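VP4 CORE protein (Bluetongue virus, PDB 2JHP) caps viral messenger RNA as a multifunctional, production-line-like enzyme of the inner core of bluetongue virus, with methyltransferase-like domains that bind S-adenosyl-L-homocysteine and guanine. Local coordinates at residues D36-N41 with R519-R524; D171-D176 with R378-K383; F324-A329 with L372-D377. One frame throughout, in Å; residues are numbered along the deposited sequence.

Contact 1 (D36-N41 with R519-R524)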
loop_
_atom_site.group_PDB
_atom_site.type_symbol
_atom_site.label_atom_id
_atom_site.label_comp_id
_atom_site.label_asym_id
_atom_site.label_seq_id
_atom_site.Cartn_x
_atom_site.Cartn_y
_atom_site.Cartn_z
ATOM N N ASP A 36 16.494 29.502 -13.807
ATOM C CA ASP A 36 17.340 29.656 -12.617
ATOM C C ASP A 36 17.174 28.483 -11.663
ATOM O O ASP A 36 18.158 27.844 -11.283
ATOM C CB ASP A 36 17.025 30.959 -11.874
ATOM C CG ASP A 36 17.704 32.165 -12.484
ATOM O OD1 ASP A 36 17.816 32.239 -13.727
ATOM O OD2 ASP A 36 18.122 33.051 -11.709
ATOM N N LEU A 37 15.926 28.199 -11.289
ATOM C CA LEU A 37 15.638 27.112 -10.359
ATOM C C LEU A 37 16.215 25.812 -10.888
ATOM O O LEU A 37 16.899 25.087 -10.164
ATOM C CB LEU A 37 14.132 26.931 -10.157
ATOM C CG LEU A 37 13.201 27.973 -9.548
ATOM C CD1 LEU A 37 11.848 27.314 -9.360
ATOM C CD2 LEU A 37 13.715 28.493 -8.227
ATOM N N TRP A 38 15.941 25.530 -12.160
ATOM C CA TRP A 38 16.357 24.279 -12.766
ATOM C C TRP A 38 17.879 24.098 -12.732
ATOM O O TRP A 38 18.365 23.027 -12.352
ATOM C CB TRP A 38 15.826 24.159 -14.193
ATOM C CG TRP A 38 16.082 22.817 -14.785
ATOM C CD1 TRP A 38 15.292 21.712 -14.673
ATOM C CD2 TRP A 38 17.217 22.425 -15.566
ATOM N NE1 TRP A 38 15.860 20.654 -15.340
ATOM C CE2 TRP A 38 17.042 21.064 -15.898
ATOM C CE3 TRP A 38 18.367 23.090 -16.015
ATOM C CZ2 TRP A 38 17.973 20.351 -16.664
ATOM C CZ3 TRP A 38 19.294 22.384 -16.781
ATOM C CH2 TRP A 38 19.089 21.026 -17.097
ATOM N N LEU A 39 18.626 25.131 -13.119
ATOM C CA LEU A 39 20.090 25.025 -13.091
ATOM C C LEU A 39 20.671 25.127 -11.676
ATOM O O LEU A 39 21.723 24.547 -11.397
ATOM C CB LEU A 39 20.787 25.960 -14.099
ATOM C CG LEU A 39 20.653 27.482 -14.097
ATOM C CD1 LEU A 39 21.707 28.132 -13.199
ATOM C CD2 LEU A 39 20.785 27.981 -15.537
ATOM N N GLU A 40 19.964 25.819 -10.784
ATOM C CA GLU A 40 20.383 25.898 -9.390
ATOM C C GLU A 40 20.170 24.609 -8.628
ATOM O O GLU A 40 21.100 24.089 -8.019
ATOM C CB GLU A 40 19.712 27.059 -8.653
ATOM C CG GLU A 40 20.522 28.347 -8.706
ATOM C CD GLU A 40 21.989 28.120 -8.378
ATOM O OE1 GLU A 40 22.285 27.345 -7.435
ATOM O OE2 GLU A 40 22.845 28.716 -9.072
ATOM N N ASN A 41 18.940 24.108 -8.663
ATOM C CA ASN A 41 18.574 22.845 -8.019
ATOM C C ASN A 41 19.457 21.679 -8.487
ATOM O O ASN A 41 19.795 20.801 -7.694
ATOM C CB ASN A 41 17.078 22.535 -8.252
ATOM C CG ASN A 41 16.500 21.552 -7.228
ATOM O OD1 ASN A 41 17.173 21.153 -6.278
ATOM N ND2 ASN A 41 15.242 21.164 -7.424
ATOM N N ARG A 519 11.274 16.720 -15.871
ATOM C CA ARG A 519 11.900 17.479 -14.796
ATOM C C ARG A 519 13.408 17.527 -15.042
ATOM O O ARG A 519 13.958 18.598 -15.273
ATOM C CB ARG A 519 11.523 16.900 -13.425
ATOM C CG ARG A 519 10.054 17.209 -13.024
ATOM C CD ARG A 519 9.410 16.139 -12.157
ATOM N NE ARG A 519 8.985 14.995 -12.962
ATOM C CZ ARG A 519 9.448 13.758 -12.825
ATOM N NH1 ARG A 519 10.344 13.472 -11.879
ATOM N NH2 ARG A 519 8.999 12.800 -13.626
ATOM N N PHE A 520 14.047 16.356 -15.034
ATOM C CA PHE A 520 15.470 16.156 -15.367
ATOM C C PHE A 520 16.413 16.976 -14.492
ATOM O O PHE A 520 17.410 17.541 -14.975
ATOM C CB PHE A 520 15.746 16.402 -16.856
ATOM C CG PHE A 520 14.906 15.570 -17.774
ATOM C CD1 PHE A 520 14.034 16.176 -18.670
ATOM C CD2 PHE A 520 14.978 14.174 -17.744
ATOM C CE1 PHE A 520 13.254 15.417 -19.523
ATOM C CE2 PHE A 520 14.194 13.403 -18.585
ATOM C CZ PHE A 520 13.332 14.029 -19.480
ATOM N N ILE A 521 16.086 17.029 -13.204
ATOM C CA ILE A 521 16.863 17.781 -12.229
ATOM C C ILE A 521 18.245 17.143 -12.073
ATOM O O ILE A 521 18.366 15.938 -11.831
ATOM C CB ILE A 521 16.131 17.879 -10.856
ATOM C CG1 ILE A 521 14.760 18.570 -11.002
ATOM C CG2 ILE A 521 17.012 18.566 -9.817
ATOM C CD1 ILE A 521 14.803 20.004 -11.534
ATOM N N GLY A 522 19.277 17.958 -12.248
ATOM C CA GLY A 522 20.638 17.490 -12.100
ATOM C C GLY A 522 21.286 17.009 -13.383
ATOM O O GLY A 522 22.460 16.607 -13.374
ATOM N N LEU A 523 20.543 17.072 -14.487
ATOM C CA LEU A 523 21.020 16.574 -15.776
ATOM C C LEU A 523 22.409 17.094 -16.172
ATOM O O LEU A 523 23.223 16.338 -16.702
ATOM C CB LEU A 523 19.997 16.855 -16.884
ATOM C CG LEU A 523 20.229 16.187 -18.249
ATOM C CD1 LEU A 523 20.073 14.673 -18.162
ATOM C CD2 LEU A 523 19.284 16.767 -19.281
ATOM N N ARG A 524 22.675 18.373 -15.912
ATOM C CA ARG A 524 23.959 18.977 -16.298
ATOM C C ARG A 524 25.140 18.360 -15.552
ATOM O O ARG A 524 26.157 18.014 -16.147
ATOM C CB ARG A 524 23.943 20.487 -16.083
ATOM C CG ARG A 524 22.974 21.208 -16.995
ATOM C CD ARG A 524 23.612 22.479 -17.522
ATOM N NE ARG A 524 23.062 22.862 -18.823
ATOM C CZ ARG A 524 23.346 24.000 -19.451
ATOM N NH1 ARG A 524 24.166 24.884 -18.891
ATOM N NH2 ARG A 524 22.808 24.258 -20.638
#
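The indole of W38 reaches from helix 34-41 to the turn at 519-524, and its NE1 donates the hydrogen bond that joins the two segments, to R519 O at 2.8 Å. The N-H...O angle is 149°; the carbonyl faces NE1 almost head-on, and its oxygen lies close to the ring plane. CG stands anti to the backbone N (chi1 -173°), on the side of the carbonyl carbon, and the ring extends from there to the turn. A second carbonyl, F520 O, comes within 3.3 Å of W38 CZ2. It also receives L523 N, which closes a type II turn from F520 to L523. G522 takes the positive-phi position of that turn and is the N-cap of helix 523-533. The contact thus sets a helix of the N-terminal part, where a five-stranded parallel sheet lies, against the start of a helix in the C-terminal, mainly helical part.

Apolar contacts add to the bond. I521 CD1 approaches W38 CD1 at 3.6 Å, the two side chains running past one another in opposing senses, while L523 CB touches CZ2 at 4.0 Å. R524 crosses the indole at about a right angle, its CG 3.9 Å from both CZ3 and CH2. Farther along the helix, the amide group of N41 touches I521 CG2 with ND2 and CG, both at 4.0 Å. The polar ends of that amide are taken up by H5 and by the carbonyl of H65.

Contact 2 (D171-D176 with R378-K383); sequences DDEPTD and RGRFLK. With GUN (guanine), chain D.
D172 sends its carboxylate into the N terminus of helix 380-391, and this is the tight centre of the contact. OD1 accepts F381 N at 2.8 Å through its syn lone pair, with an N-H...O angle of 163°, and also takes the amide of E173 from above the carboxylate plane. OD2 receives two weak bonds, from G379 N at 2.8 Å and L382 N at 3.4 Å. Beside it E173 O binds R380 N at 2.9 Å, so backbone and side chain of the loop together occupy the first turn; the helix end would probably stabilise the negative charge of D172. G379, the N-cap, has a backbone that leaves no room for a CB. Over D172 CB lies one face of the R378 guanidinium, CZ 3.6 Å away; this arginine is held by F170 and by Y373 O.

The solvent side is looser. E173 and R380 extend alongside each other in the same direction, and their salt bridge joins OE1 to NH1 at 2.8 Å; the hydrogen bond within it is weak, at 121°, and the arginine is exposed. K383 forms a separate, buried flank beside the guanine. Bent at chi3 (75°), which turns CE, it passes T175 CG2, and NZ forms a salt bridge with D176 OD1 at 3.2 Å. D184 is a second acidic partner of NZ, while R210 takes the other oxygen of D176. The stem of the same lysine touches guanine, CG lying 3.2 Å from N2. The arrangement is a helix N terminus bound by an acidic loop some 200 residues earlier in the chain, placed beside a guanine pocket where the chain leaves one Rossmann-like methyltransferase sheet for another and returns.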
loop_
_atom_site.group_PDB
_atom_site.type_symbol
_atom_site.label_atom_id
_atom_site.label_comp_id
_atom_site.label_asym_id
_atom_site.label_seq_id
_atom_site.Cartn_x
_atom_site.Cartn_y
_atom_site.Cartn_z
ATOM N N ASP A 171 8.282 -11.261 17.962
ATOM C CA ASP A 171 8.081 -10.115 18.845
ATOM C C ASP A 171 6.735 -9.439 18.570
ATOM O O ASP A 171 6.339 -9.293 17.413
ATOM C CB ASP A 171 9.241 -9.133 18.698
ATOM C CG ASP A 171 10.509 -9.645 19.347
ATOM O OD1 ASP A 171 10.431 -10.089 20.514
ATOM O OD2 ASP A 171 11.583 -9.609 18.703
ATOM N N ASP A 172 6.042 -9.034 19.638
ATOM C CA ASP A 172 4.683 -8.483 19.522
ATOM C C ASP A 172 4.350 -7.338 20.496
ATOM O O ASP A 172 5.064 -7.123 21.467
ATOM C CB ASP A 172 3.653 -9.604 19.645
ATOM C CG ASP A 172 2.425 -9.364 18.786
ATOM O OD1 ASP A 172 2.297 -8.275 18.191
ATOM O OD2 ASP A 172 1.577 -10.272 18.717
ATOM N N GLU A 173 3.273 -6.606 20.206
ATOM C CA GLU A 173 2.866 -5.421 20.968
ATOM C C GLU A 173 1.431 -5.578 21.489
ATOM O O GLU A 173 0.694 -6.437 21.001
ATOM C CB GLU A 173 2.958 -4.164 20.086
ATOM C CG GLU A 173 4.342 -3.889 19.504
ATOM C CD GLU A 173 4.423 -2.591 18.707
ATOM O OE1 GLU A 173 3.391 -1.889 18.593
ATOM O OE2 GLU A 173 5.531 -2.271 18.200
ATOM N N PRO A 174 1.032 -4.766 22.494
ATOM C CA PRO A 174 -0.355 -4.788 22.991
ATOM C C PRO A 174 -1.389 -4.333 21.953
ATOM O O PRO A 174 -1.047 -3.555 21.061
ATOM C CB PRO A 174 -0.318 -3.816 24.185
ATOM C CG PRO A 174 0.866 -2.951 23.940
ATOM C CD PRO A 174 1.869 -3.825 23.266
ATOM N N THR A 175 -2.626 -4.830 22.056
ATOM C CA THR A 175 -3.733 -4.386 21.182
ATOM C C THR A 175 -5.027 -4.252 21.976
ATOM O O THR A 175 -5.002 -4.212 23.199
ATOM C CB THR A 175 -4.041 -5.367 20.018
ATOM O OG1 THR A 175 -3.207 -6.527 20.098
ATOM C CG2 THR A 175 -3.881 -4.668 18.670
ATOM N N ASP A 176 -6.158 -4.222 21.277
ATOM C CA ASP A 176 -7.469 -4.150 21.910
ATOM C C ASP A 176 -7.756 -5.362 22.797
ATOM O O ASP A 176 -7.116 -6.406 22.660
ATOM C CB ASP A 176 -8.557 -4.018 20.838
ATOM C CG ASP A 176 -8.484 -2.686 20.090
ATOM O OD1 ASP A 176 -8.026 -2.665 18.921
ATOM O OD2 ASP A 176 -8.872 -1.656 20.683
ATOM N N ARG A 378 0.924 -8.668 24.237
ATOM C CA ARG A 378 1.078 -9.242 22.892
ATOM C C ARG A 378 -0.210 -9.152 22.095
ATOM O O ARG A 378 -1.279 -8.912 22.650
ATOM C CB ARG A 378 1.563 -10.701 22.953
ATOM C CG ARG A 378 2.950 -10.883 23.608
ATOM C CD ARG A 378 3.476 -12.325 23.511
ATOM N NE ARG A 378 3.474 -12.839 22.130
ATOM C CZ ARG A 378 4.483 -12.729 21.263
ATOM N NH1 ARG A 378 5.615 -12.132 21.603
ATOM N NH2 ARG A 378 4.359 -13.225 20.043
ATOM N N GLY A 379 -0.102 -9.319 20.787
ATOM C CA GLY A 379 -1.293 -9.487 19.970
ATOM C C GLY A 379 -1.426 -8.652 18.716
ATOM O O GLY A 379 -2.133 -9.058 17.800
ATOM N N ARG A 380 -0.768 -7.495 18.669
ATOM C CA ARG A 380 -0.971 -6.545 17.568
ATOM C C ARG A 380 -0.675 -7.169 16.213
ATOM O O ARG A 380 -1.514 -7.151 15.311
ATOM C CB ARG A 380 -0.145 -5.266 17.778
ATOM C CG ARG A 380 -0.265 -4.240 16.658
ATOM C CD ARG A 380 0.263 -2.888 17.094
ATOM N NE ARG A 380 0.330 -1.954 15.973
ATOM C CZ ARG A 380 1.455 -1.524 15.410
ATOM N NH1 ARG A 380 2.636 -1.924 15.866
ATOM N NH2 ARG A 380 1.398 -0.685 14.387
ATOM N N PHE A 381 0.511 -7.747 16.095
ATOM C CA PHE A 381 0.940 -8.377 14.861
ATOM C C PHE A 381 0.292 -9.745 14.637
ATOM O O PHE A 381 0.120 -10.174 13.496
ATOM C CB PHE A 381 2.463 -8.432 14.802
ATOM C CG PHE A 381 3.109 -7.069 14.821
ATOM C CD1 PHE A 381 3.932 -6.684 15.878
ATOM C CD2 PHE A 381 2.882 -6.163 13.779
ATOM C CE1 PHE A 381 4.529 -5.421 15.898
ATOM C CE2 PHE A 381 3.468 -4.903 13.789
ATOM C CZ PHE A 381 4.295 -4.534 14.854
ATOM N N LEU A 382 -0.081 -10.423 15.718
ATOM C CA LEU A 382 -0.881 -11.637 15.576
ATOM C C LEU A 382 -2.219 -11.273 14.932
ATOM O O LEU A 382 -2.616 -11.869 13.931
ATOM C CB LEU A 382 -1.083 -12.359 16.923
ATOM C CG LEU A 382 -1.940 -13.638 16.896
ATOM C CD1 LEU A 382 -1.398 -14.683 15.890
ATOM C CD2 LEU A 382 -2.079 -14.255 18.266
ATOM N N LYS A 383 -2.894 -10.272 15.492
ATOM C CA LYS A 383 -4.163 -9.825 14.943
ATOM C C LYS A 383 -4.038 -9.517 13.452
ATOM O O LYS A 383 -4.815 -10.023 12.658
ATOM C CB LYS A 383 -4.705 -8.619 15.703
ATOM C CG LYS A 383 -6.186 -8.409 15.492
ATOM C CD LYS A 383 -6.774 -7.444 16.490
ATOM C CE LYS A 383 -6.406 -6.014 16.175
ATOM N NZ LYS A 383 -6.994 -5.086 17.179
HETATM N N9 GUN D . -4.329 -4.635 11.409
HETATM C C8 GUN D . -4.396 -3.545 10.639
HETATM N N7 GUN D . -5.666 -3.313 10.304
HETATM C C5 GUN D . -6.415 -4.254 10.867
HETATM C C6 GUN D . -7.786 -4.497 10.856
HETATM O O6 GUN D . -8.550 -3.755 10.235
HETATM N N1 GUN D . -8.274 -5.602 11.574
HETATM C C2 GUN D . -7.347 -6.420 12.265
HETATM N N2 GUN D . -7.777 -7.470 12.940
HETATM N N3 GUN D . -6.028 -6.155 12.259
HETATM C C4 GUN D . -5.558 -5.097 11.576
#

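Contact 3 (F324-A329 with L372-D377)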
loop_
_atom_site.group_PDB
_atom_site.type_symbol
_atom_site.label_atom_id
_atom_site.label_comp_id
_atom_site.label_asym_id
_atom_site.label_seq_id
_atom_site.Cartn_x
_atom_site.Cartn_y
_atom_site.Cartn_z
ATOM N N PHE A 324 -6.227 -21.232 16.537
ATOM C CA PHE A 324 -5.163 -20.264 16.762
ATOM C C PHE A 324 -5.243 -19.470 18.048
ATOM O O PHE A 324 -6.294 -19.409 18.683
ATOM C CB PHE A 324 -4.958 -19.336 15.561
ATOM C CG PHE A 324 -6.204 -18.999 14.810
ATOM C CD1 PHE A 324 -7.303 -18.456 15.459
ATOM C CD2 PHE A 324 -6.254 -19.187 13.432
ATOM C CE1 PHE A 324 -8.454 -18.119 14.748
ATOM C CE2 PHE A 324 -7.394 -18.855 12.700
ATOM C CZ PHE A 324 -8.495 -18.316 13.359
ATOM N N PRO A 325 -4.105 -18.869 18.440
ATOM C CA PRO A 325 -4.044 -18.058 19.651
ATOM C C PRO A 325 -4.867 -16.783 19.508
ATOM O O PRO A 325 -5.183 -16.365 18.392
ATOM C CB PRO A 325 -2.554 -17.727 19.787
ATOM C CG PRO A 325 -1.844 -18.666 18.857
ATOM C CD PRO A 325 -2.803 -18.925 17.749
ATOM N N GLN A 326 -5.215 -16.189 20.643
ATOM C CA GLN A 326 -6.075 -15.012 20.683
ATOM C C GLN A 326 -5.291 -13.758 21.036
ATOM O O GLN A 326 -4.673 -13.695 22.098
ATOM C CB GLN A 326 -7.203 -15.200 21.700
ATOM C CG GLN A 326 -7.983 -16.490 21.525
ATOM C CD GLN A 326 -9.263 -16.475 22.309
ATOM O OE1 GLN A 326 -10.144 -15.650 22.060
ATOM N NE2 GLN A 326 -9.381 -17.380 23.266
ATOM N N PRO A 327 -5.309 -12.761 20.138
ATOM C CA PRO A 327 -4.692 -11.469 20.422
ATOM C C PRO A 327 -5.363 -10.819 21.628
ATOM O O PRO A 327 -6.588 -10.861 21.742
ATOM C CB PRO A 327 -4.974 -10.648 19.155
ATOM C CG PRO A 327 -5.347 -11.618 18.123
ATOM C CD PRO A 327 -5.925 -12.804 18.800
ATOM N N GLY A 328 -4.557 -10.239 22.519
ATOM C CA GLY A 328 -5.059 -9.515 23.690
ATOM C C GLY A 328 -5.495 -10.391 24.854
ATOM O O GLY A 328 -6.007 -9.885 25.859
ATOM N N ALA A 329 -5.292 -11.699 24.725
ATOM C CA ALA A 329 -5.649 -12.643 25.774
ATOM C C ALA A 329 -4.529 -12.749 26.806
ATOM O O ALA A 329 -3.360 -12.534 26.484
ATOM C CB ALA A 329 -5.965 -14.011 25.175
ATOM N N LEU A 372 3.453 -19.351 24.111
ATOM C CA LEU A 372 4.299 -18.658 23.150
ATOM C C LEU A 372 3.714 -17.327 22.674
ATOM O O LEU A 372 4.463 -16.383 22.447
ATOM C CB LEU A 372 4.603 -19.545 21.932
ATOM C CG LEU A 372 5.600 -20.705 22.044
ATOM C CD1 LEU A 372 5.630 -21.504 20.744
ATOM C CD2 LEU A 372 6.989 -20.205 22.383
ATOM N N TYR A 373 2.391 -17.243 22.530
ATOM C CA TYR A 373 1.785 -16.087 21.861
ATOM C C TYR A 373 0.861 -15.196 22.701
ATOM O O TYR A 373 0.715 -14.013 22.402
ATOM C CB TYR A 373 1.108 -16.523 20.547
ATOM C CG TYR A 373 2.017 -17.333 19.646
ATOM C CD1 TYR A 373 3.175 -16.775 19.095
ATOM C CD2 TYR A 373 1.731 -18.660 19.361
ATOM C CE1 TYR A 373 4.023 -17.525 18.280
ATOM C CE2 TYR A 373 2.570 -19.418 18.546
ATOM C CZ TYR A 373 3.712 -18.848 18.009
ATOM O OH TYR A 373 4.529 -19.623 17.207
ATOM N N HIS A 374 0.243 -15.748 23.739
ATOM C CA HIS A 374 -0.634 -14.960 24.613
ATOM C C HIS A 374 0.124 -13.976 25.533
ATOM O O HIS A 374 1.346 -14.066 25.709
ATOM C CB HIS A 374 -1.534 -15.881 25.446
ATOM C CG HIS A 374 -2.657 -16.504 24.677
ATOM N ND1 HIS A 374 -3.804 -16.963 25.288
ATOM C CD2 HIS A 374 -2.816 -16.740 23.354
ATOM C CE1 HIS A 374 -4.615 -17.467 24.375
ATOM N NE2 HIS A 374 -4.038 -17.346 23.193
ATOM N N GLY A 375 -0.620 -13.040 26.117
ATOM C CA GLY A 375 -0.052 -12.029 26.999
ATOM C C GLY A 375 -0.698 -10.682 26.755
ATOM O O GLY A 375 -0.915 -10.290 25.607
ATOM N N ARG A 376 -1.001 -9.967 27.836
ATOM C CA ARG A 376 -1.656 -8.663 27.736
ATOM C C ARG A 376 -0.767 -7.627 27.035
ATOM O O ARG A 376 -1.241 -6.563 26.659
ATOM C CB ARG A 376 -2.120 -8.167 29.114
ATOM C CG ARG A 376 -3.493 -7.483 29.119
ATOM C CD ARG A 376 -3.433 -6.028 28.655
ATOM N NE ARG A 376 -4.626 -5.633 27.902
ATOM C CZ ARG A 376 -4.806 -5.838 26.594
ATOM N NH1 ARG A 376 -3.878 -6.448 25.865
ATOM N NH2 ARG A 376 -5.929 -5.436 26.008
ATOM N N ASP A 377 0.513 -7.945 26.855
ATOM C CA ASP A 377 1.405 -7.103 26.056
ATOM C C ASP A 377 1.685 -7.661 24.656
ATOM O O ASP A 377 2.579 -7.181 23.971
ATOM C CB ASP A 377 2.714 -6.816 26.797
ATOM C CG ASP A 377 3.272 -8.041 27.527
ATOM O OD1 ASP A 377 3.985 -7.842 28.541
ATOM O OD2 ASP A 377 3.006 -9.189 27.104
#
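A329 O accepts G375 N at 2.8 Å in the hydrogen bond that joins the two segments. Its N-H...O angle is 149° and the donor is tilted 18° from the carbonyl plane. The acceptor ends a type II turn, Q326 to A329, with G328 at the positive-phi position.

H374, the first residue beyond helix 363-373, lays its imidazole against this turn. With CG anti to the carbonyl carbon (chi1 -75°), the ring starts out from beside the backbone N. A329 CB sits over one face in a CH-pi contact, 4.0 Å from the ring centroid; Q326 O stands over the same face, both displaced toward the rim. P325 CA meets the edge in the ring plane, 3.6 Å from NE2. ND1 has a weak hydrogen bond to D330 O.

The turn belongs to the connection between strands 322-324 and 335-341, the antiparallel pair at one border of a seven-stranded sheet. That sheet has the order 3-2-1-4-5-7-6 of Rossmann-like methyltransferases, and a bound S-adenosyl-L-homocysteine lies about 10 Å from the side chain of Q326.

Next to the imidazole, P325 packs on Y373, CG to CD2 at 3.6 Å, the pyrrolidine and phenol side chains crossing obliquely. The phenol hydroxyl is tied to T168 O. At the far end R376 NH1 approaches G328 CA at 3.9 Å; this arginine is poorly ordered, and its NH2 has a weak hydrogen bond to T175 O.

In the fold
From the N terminus, after two strands of the five-stranded parallel sheet the chain forms helix 34-41; 519-524 comes back to this helix, closing contact 1 around both others. Contact 2 closes a loop from 171-176 to 378-383, inside which the chain builds a complete seven-stranded sheet, 192 to 341. Contact 3 is nested within that loop, joining the strand connection at 324-329 to the end of helix 363-373. Contacts 2 and 3 touch, their centres about 7 Å apart, and G379 O packs on P327 CB at 3.5 Å. Contact 1 is on the opposite side of the chain's centre, its centre about 47 Å from that of contact 2.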